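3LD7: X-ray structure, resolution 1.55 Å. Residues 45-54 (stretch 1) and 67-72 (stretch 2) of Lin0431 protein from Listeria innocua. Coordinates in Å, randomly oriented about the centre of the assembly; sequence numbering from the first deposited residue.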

# COMPACT_ATOMS: atom_id res chain seq x y z
N MSE A 45 1.10 6.71 0.12
CA MSE A 45 0.52 5.62 -0.66
C MSE A 45 -0.09 6.17 -1.92
O MSE A 45 -0.65 7.27 -1.92
CB MSE A 45 -0.59 4.95 0.17
CG MSE A 45 -0.14 4.55 1.58
SE MSE A 45 1.44 3.42 1.65
CE MSE A 45 0.84 2.02 0.39
N GLU A 46 -0.02 5.38 -2.99
CA GLU A 46 -0.56 5.81 -4.27
C GLU A 46 -1.29 4.66 -4.91
O GLU A 46 -0.74 3.56 -5.06
CB GLU A 46 0.57 6.30 -5.20
CG GLU A 46 0.06 6.82 -6.53
CD GLU A 46 1.19 7.27 -7.46
OE1 GLU A 46 2.37 7.09 -7.10
OE2 GLU A 46 0.89 7.82 -8.54
N VAL A 47 -2.53 4.91 -5.32
CA VAL A 47 -3.27 3.98 -6.13
C VAL A 47 -3.46 4.63 -7.48
O VAL A 47 -3.95 5.75 -7.57
CB VAL A 47 -4.64 3.66 -5.49
CG1 VAL A 47 -5.44 2.73 -6.38
CG2 VAL A 47 -4.41 3.01 -4.12
N ASP A 48 -3.01 3.97 -8.53
CA ASP A 48 -3.15 4.49 -9.87
C ASP A 48 -3.76 3.40 -10.72
O ASP A 48 -3.15 2.35 -10.91
CB ASP A 48 -1.78 4.92 -10.42
CG ASP A 48 -1.90 5.65 -11.74
OD1 ASP A 48 -2.24 6.85 -11.74
OD2 ASP A 48 -1.65 5.01 -12.78
N GLY A 49 -4.97 3.63 -11.22
CA GLY A 49 -5.67 2.56 -11.90
C GLY A 49 -5.80 1.40 -10.94
O GLY A 49 -6.26 1.58 -9.80
N GLU A 50 -5.41 0.21 -11.40
CA GLU A 50 -5.60 -1.01 -10.59
C GLU A 50 -4.35 -1.42 -9.84
O GLU A 50 -4.23 -2.57 -9.43
CB GLU A 50 -6.12 -2.16 -11.47
CG GLU A 50 -7.33 -1.71 -12.26
CD GLU A 50 -8.13 -2.84 -12.89
OE1 GLU A 50 -7.65 -4.00 -12.94
OE2 GLU A 50 -9.27 -2.53 -13.35
N ARG A 51 -3.41 -0.49 -9.68
CA ARG A 51 -2.13 -0.80 -9.02
C ARG A 51 -1.93 0.07 -7.79
O ARG A 51 -2.47 1.20 -7.70
CB ARG A 51 -0.94 -0.52 -9.97
CG ARG A 51 -0.97 -1.16 -11.32
CD ARG A 51 0.29 -0.72 -12.11
NE ARG A 51 0.29 0.73 -12.35
CZ ARG A 51 1.34 1.42 -12.82
NH1 ARG A 51 2.47 0.79 -13.09
NH2 ARG A 51 1.24 2.73 -13.01
N ILE A 52 -1.14 -0.42 -6.85
CA ILE A 52 -0.84 0.34 -5.65
C ILE A 52 0.66 0.28 -5.35
O ILE A 52 1.32 -0.72 -5.65
CB ILE A 52 -1.67 -0.19 -4.45
CG1 ILE A 52 -1.49 0.71 -3.22
CG2 ILE A 52 -1.37 -1.67 -4.17
CD1 ILE A 52 -2.45 0.35 -2.08
N ARG A 53 1.19 1.35 -4.77
CA ARG A 53 2.58 1.35 -4.31
C ARG A 53 2.74 2.29 -3.15
O ARG A 53 1.88 3.15 -2.89
CB ARG A 53 3.55 1.80 -5.41
CG ARG A 53 3.46 3.28 -5.77
CD ARG A 53 4.52 3.70 -6.77
NE ARG A 53 4.30 5.05 -7.25
CZ ARG A 53 5.00 5.62 -8.23
NH1 ARG A 53 6.02 4.96 -8.80
NH2 ARG A 53 4.68 6.83 -8.64
N ILE A 54 3.87 2.15 -2.45
CA ILE A 54 4.36 3.24 -1.62
C ILE A 54 5.15 4.16 -2.55
O ILE A 54 6.20 3.77 -3.08
CB ILE A 54 5.24 2.80 -0.47
CG1 ILE A 54 4.54 1.76 0.42
CG2 ILE A 54 5.68 4.03 0.34
CD1 ILE A 54 5.52 1.09 1.42
N MSE A 67 9.99 -2.15 -3.60
CA MSE A 67 9.11 -3.19 -4.13
C MSE A 67 8.22 -2.66 -5.28
O MSE A 67 7.83 -3.42 -6.16
CB MSE A 67 8.29 -3.83 -3.03
CG MSE A 67 9.13 -4.59 -2.03
SE MSE A 67 8.08 -5.40 -0.63
CE MSE A 67 9.42 -6.54 0.13
N GLY A 68 7.93 -1.35 -5.28
CA GLY A 68 7.22 -0.75 -6.39
C GLY A 68 5.75 -1.13 -6.49
O GLY A 68 5.11 -1.45 -5.49
N TRP A 69 5.23 -1.10 -7.70
CA TRP A 69 3.82 -1.34 -7.93
C TRP A 69 3.39 -2.79 -7.75
O TRP A 69 4.08 -3.72 -8.20
CB TRP A 69 3.43 -0.95 -9.35
CG TRP A 69 3.54 0.48 -9.71
CD1 TRP A 69 4.48 1.05 -10.52
CD2 TRP A 69 2.64 1.54 -9.34
NE1 TRP A 69 4.24 2.40 -10.67
CE2 TRP A 69 3.11 2.73 -9.97
CE3 TRP A 69 1.49 1.60 -8.54
CZ2 TRP A 69 2.48 3.97 -9.80
CZ3 TRP A 69 0.85 2.85 -8.39
CH2 TRP A 69 1.35 4.01 -9.01
N LYS A 70 2.22 -2.97 -7.14
CA LYS A 70 1.64 -4.29 -6.95
C LYS A 70 0.19 -4.29 -7.41
O LYS A 70 -0.48 -3.25 -7.36
CB LYS A 70 1.73 -4.74 -5.49
CG LYS A 70 3.14 -4.85 -4.98
CD LYS A 70 3.90 -5.98 -5.66
CE LYS A 70 5.33 -6.03 -5.10
NZ LYS A 70 6.10 -7.16 -5.71
N SER A 71 -0.30 -5.43 -7.88
CA SER A 71 -1.65 -5.46 -8.43
C SER A 71 -2.31 -6.83 -8.42
O SER A 71 -3.50 -6.94 -8.69
CB SER A 71 -1.64 -4.93 -9.87
OG SER A 71 -0.96 -5.84 -10.73
N LYS A 72 -1.55 -7.87 -8.10
CA LYS A 72 -2.05 -9.23 -8.19
C LYS A 72 -2.35 -9.87 -6.84
O LYS A 72 -1.72 -9.56 -5.84
CB LYS A 72 -1.06 -10.11 -8.95
CG LYS A 72 -0.95 -9.75 -10.42
CD LYS A 72 -0.14 -10.78 -11.19
CE LYS A 72 -0.05 -10.43 -12.67
NZ LYS A 72 -1.39 -10.34 -13.32
O HOH W 1 -5.18 -5.07 -9.78
O HOH W 2 5.71 0.07 -3.20

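The contact is a single antiparallel backbone bridge, extended at both ends by water and crowned by a tryptophan ring held between two arginine side chains. Stretch 1 forms a hairpin: strands 45-48 and 51-54 are joined by a type II' turn from Asp 48 to Arg 51, and Gly 49 takes the positive phi that this turn requires and that glycine tolerates best. Stretch 2 has no regular strand of its own, yet it runs antiparallel along the second strand of the hairpin and bonds to it at one residue.

That residue is Ile 52, paired with Lys 70. Ile 52 N donates to Lys 70 O at 3.0 Å, and Lys 70 N donates to Ile 52 O at 2.8 Å, both nearly straight. Two CA-H...O contacts reinforce the pair, Arg 51 CA to Lys 70 O and Trp 69 CA to Ile 52 O, each 3.4 Å. Beyond the bridge, water takes the place of direct bonds. Water 1 donates to Glu 50 O and Ser 71 O, both 2.7 Å from its oxygen, and so reconciles two acceptors that could not bond to each other. Water 2 accepts from Ile 54 N at 2.9 Å and donates to Gly 68 O at 2.8 Å, carrying the link past the other end. Gly 68 is the first residue to leave the helical conformation after a helix, and its phi is positive, a value that glycine adopts easily.

Trp 69 supplies the largest covered area of any residue here. Its CA-to-CB bond points sideways, but the indole comes nearer to the hairpin. Over one face, the guanidinium of Arg 51 lies flat, with planes at 16° and Arg 51 CZ 3.6 Å from the centroid of the five-membered ring of Trp 69. This is a cation-pi stack, in which the positive charge meets the electron-rich face. Arg 51 NH1 and Trp 69 NE1 approach to 3.4 Å, but both are donors and no hydrogen bond results. On the opposite face, Arg 53 contributes a CH-pi contact: Arg 53 CD sits 3.6 Å from the centroid of the six-membered ring of Trp 69. Arginine suits both places, since its aliphatic carbons and its flat cation can each pack on an aromatic surface.

Acidic residues on the neighbouring strand pair with these arginines. Glu 46 OE1 accepts from both Arg 53 NE and Arg 53 NH2, each at 2.8 Å, in a salt bridge that ties the guanidinium to the neighbouring strand of the hairpin. Asp 48 OD2 lies 3.7 Å from Arg 51 NH2, a longer salt bridge. Both acids also touch the indole, with Glu 46 CD and Asp 48 CB each 3.6 Å from Trp 69 CH2. The CA-to-CB bond of Ile 52, by contrast, points away from stretch 2, and the residue is buried, as befits a hydrocarbon; the backbone of the same residue makes the bridge.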